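Local coordinates for protein galactose-1-phosphate uridylyltransferase (Pyrobaculum aerophilum str. IM2, PDB 6K9Z) that probably transfers uridylyl groups between UDP-glucose and galactose 1-phosphate, as a zinc-containing enzyme with the half-barrel fold of its family, at residues 168-173 against 262-267. The protein carries 1 engineered substitution. Residues are numbered along the deposited sequence; the frame is centred on the assembly and turned at random.
With ZN (zinc ion), chain D; FE (Fe (III) ion), chain E.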
loop_
_atom_site.group_PDB
_atom_site.type_symbol
_atom_site.label_atom_id
_atom_site.label_comp_id
_atom_site.label_asym_id
_atom_site.label_seq_id
_atom_site.Cartn_x
_atom_site.Cartn_y
_atom_site.Cartn_z
ATOM N N GLY A 168 -7.372 16.256 -25.215
ATOM C CA GLY A 168 -8.049 15.706 -26.414
ATOM C C GLY A 168 -7.590 14.336 -26.909
ATOM O O GLY A 168 -8.063 13.930 -27.982
ATOM N N SER A 169 -6.728 13.635 -26.172
ATOM C CA SER A 169 -6.218 12.285 -26.563
ATOM C C SER A 169 -6.079 11.402 -25.314
ATOM O O SER A 169 -6.118 11.927 -24.190
ATOM C CB SER A 169 -4.898 12.402 -27.319
ATOM O OG SER A 169 -3.812 12.521 -26.415
ATOM N N CYS A 170 -5.996 10.058 -25.508
ATOM C CA CYS A 170 -5.782 9.144 -24.362
ATOM C C CYS A 170 -4.299 9.215 -23.915
ATOM O O CYS A 170 -3.383 8.917 -24.717
ATOM C CB CYS A 170 -6.143 7.711 -24.759
ATOM S SG CYS A 170 -5.617 6.454 -23.566
ATOM N N LEU A 171 -4.087 9.603 -22.623
ATOM C CA LEU A 171 -2.707 9.733 -22.057
ATOM C C LEU A 171 -1.986 8.384 -22.120
ATOM O O LEU A 171 -0.803 8.359 -22.469
ATOM C CB LEU A 171 -2.726 10.209 -20.605
ATOM C CG LEU A 171 -1.338 10.390 -19.982
ATOM C CD1 LEU A 171 -0.405 11.222 -20.852
ATOM C CD2 LEU A 171 -1.488 11.004 -18.610
ATOM N N HIS A 172 -2.708 7.293 -21.855
ATOM C CA HIS A 172 -2.092 5.939 -21.890
ATOM C C HIS A 172 -1.581 5.652 -23.304
ATOM O O HIS A 172 -0.485 5.099 -23.443
ATOM C CB HIS A 172 -3.109 4.873 -21.467
ATOM C CG HIS A 172 -3.665 5.066 -20.098
ATOM N ND1 HIS A 172 -3.114 4.461 -18.991
ATOM C CD2 HIS A 172 -4.723 5.774 -19.656
ATOM C CE1 HIS A 172 -3.805 4.794 -17.924
ATOM N NE2 HIS A 172 -4.799 5.594 -18.305
ATOM N N CYS A 173 -2.363 6.029 -24.315
ATOM C CA CYS A 173 -1.966 5.797 -25.731
ATOM C C CYS A 173 -0.609 6.530 -25.960
ATOM O O CYS A 173 0.330 5.984 -26.653
ATOM C CB CYS A 173 -3.049 6.299 -26.689
ATOM S SG CYS A 173 -4.345 5.053 -27.023
ATOM N N TYR A 262 -11.109 7.326 -22.656
ATOM C CA TYR A 262 -10.102 8.122 -21.896
ATOM C C TYR A 262 -9.254 7.217 -21.005
ATOM O O TYR A 262 -8.195 7.683 -20.487
ATOM C CB TYR A 262 -10.757 9.183 -21.012
ATOM C CG TYR A 262 -11.833 8.673 -20.087
ATOM C CD1 TYR A 262 -13.156 8.628 -20.512
ATOM C CD2 TYR A 262 -11.530 8.231 -18.802
ATOM C CE1 TYR A 262 -14.162 8.159 -19.691
ATOM C CE2 TYR A 262 -12.530 7.733 -17.981
ATOM C CZ TYR A 262 -13.835 7.709 -18.427
ATOM O OH TYR A 262 -14.834 7.239 -17.635
ATOM N N TYR A 263 -9.703 5.982 -20.827
ATOM C CA TYR A 263 -8.933 5.001 -20.033
ATOM C C TYR A 263 -8.603 3.787 -20.883
ATOM O O TYR A 263 -9.275 3.480 -21.862
ATOM C CB TYR A 263 -9.673 4.632 -18.759
ATOM C CG TYR A 263 -8.811 3.959 -17.703
ATOM C CD1 TYR A 263 -7.833 4.665 -17.033
ATOM C CD2 TYR A 263 -9.059 2.658 -17.279
ATOM C CE1 TYR A 263 -7.107 4.110 -15.985
ATOM C CE2 TYR A 263 -8.302 2.068 -16.262
ATOM C CZ TYR A 263 -7.335 2.802 -15.614
ATOM O OH TYR A 263 -6.646 2.220 -14.569
ATOM N N HIS A 264 -7.414 3.253 -20.598
ATOM C CA HIS A 264 -6.755 2.155 -21.352
ATOM C C HIS A 264 -6.354 1.047 -20.371
ATOM O O HIS A 264 -5.624 1.354 -19.415
ATOM C CB HIS A 264 -5.539 2.788 -22.040
ATOM C CG HIS A 264 -4.914 2.032 -23.161
ATOM N ND1 HIS A 264 -4.476 2.664 -24.303
ATOM C CD2 HIS A 264 -4.581 0.734 -23.298
ATOM C CE1 HIS A 264 -3.927 1.786 -25.109
ATOM N NE2 HIS A 264 -3.978 0.595 -24.516
ATOM N N LEU A 265 -6.745 -0.225 -20.735
ATOM C CA LEU A 265 -6.514 -1.251 -19.709
ATOM C C LEU A 265 -5.032 -1.565 -19.671
ATOM O O LEU A 265 -4.295 -1.392 -20.718
ATOM C CB LEU A 265 -7.327 -2.514 -19.975
ATOM C CG LEU A 265 -7.058 -3.283 -21.258
ATOM C CD1 LEU A 265 -5.838 -4.183 -21.211
ATOM C CD2 LEU A 265 -8.280 -4.166 -21.585
ATOM N N HIS A 266 -4.496 -2.089 -18.628
ATOM C CA HIS A 266 -3.066 -2.491 -18.532
ATOM C C HIS A 266 -2.940 -3.449 -17.352
ATOM O O HIS A 266 -3.727 -3.275 -16.360
ATOM C CB HIS A 266 -2.146 -1.268 -18.390
ATOM C CG HIS A 266 -2.618 -0.265 -17.371
ATOM N ND1 HIS A 266 -3.669 0.632 -17.619
ATOM C CD2 HIS A 266 -2.177 0.016 -16.132
ATOM C CE1 HIS A 266 -3.846 1.398 -16.548
ATOM N NE2 HIS A 266 -2.923 1.095 -15.650
ATOM N N PHE A 267 -1.992 -4.376 -17.423
ATOM C CA PHE A 267 -1.565 -5.193 -16.281
ATOM C C PHE A 267 -0.404 -4.476 -15.592
ATOM O O PHE A 267 0.505 -4.005 -16.295
ATOM C CB PHE A 267 -1.191 -6.600 -16.705
ATOM C CG PHE A 267 -2.365 -7.421 -17.175
ATOM C CD1 PHE A 267 -2.829 -7.278 -18.482
ATOM C CD2 PHE A 267 -3.007 -8.291 -16.327
ATOM C CE1 PHE A 267 -3.887 -8.063 -18.942
ATOM C CE2 PHE A 267 -4.029 -9.094 -16.801
ATOM C CZ PHE A 267 -4.532 -8.917 -18.064
HETATM ZN ZN ZN D . -5.460 4.647 -25.034
HETATM FE FE FE E . -2.604 1.684 -13.537
HETATM O O HOH W 1 -6.443 9.748 -20.835
HETATM O O HOH W 2 -1.229 3.323 -14.185
#
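C170 SG lies anti to the backbone N (chi1 168°) and H264 CG likewise (chi1 -163°), whereas C173 SG is anti to its carbonyl carbon; these torsions bring both sulfurs to one zinc ion and set the H264 ring beside it, where chi2 of 139° turns ND1 to the metal. H264 ND1 lies 2.3 Å from the zinc, and H211 completes a Cys2His2 site built on a CxxC motif. C170 is also the N-cap of helix 171-178, its SG accepting from C173 N at 3.4 Å, so one sulfur serves both metal and helix start. The H264 ring meets C173 SG at its edge, and its NE2 is held by the carbonyl of P208. H172 packs beside the zinc site: its CB presses on H264 CB at 3.3 Å, and its NE2 comes within 3.4 Å of Y263 CD1, the two ring planes nearly perpendicular. Y207 OH and S160 OG hydrogen-bond H172 ND1 and NE2 respectively, and F8 of the second subunit stacks on its ring. Beyond it, H266 ND1 donates to H264 O (2.8 Å) almost in its own ring plane, leaving NE2 to bind the iron 2.2 Å away alongside E156, H252, E268 and a water. A second water links L171 N to Y262 O. H264-L265-H266 thus supplies a ligand to each of two metals, and the H264 carbonyl would be expected to make H266 NE2 a stronger iron ligand.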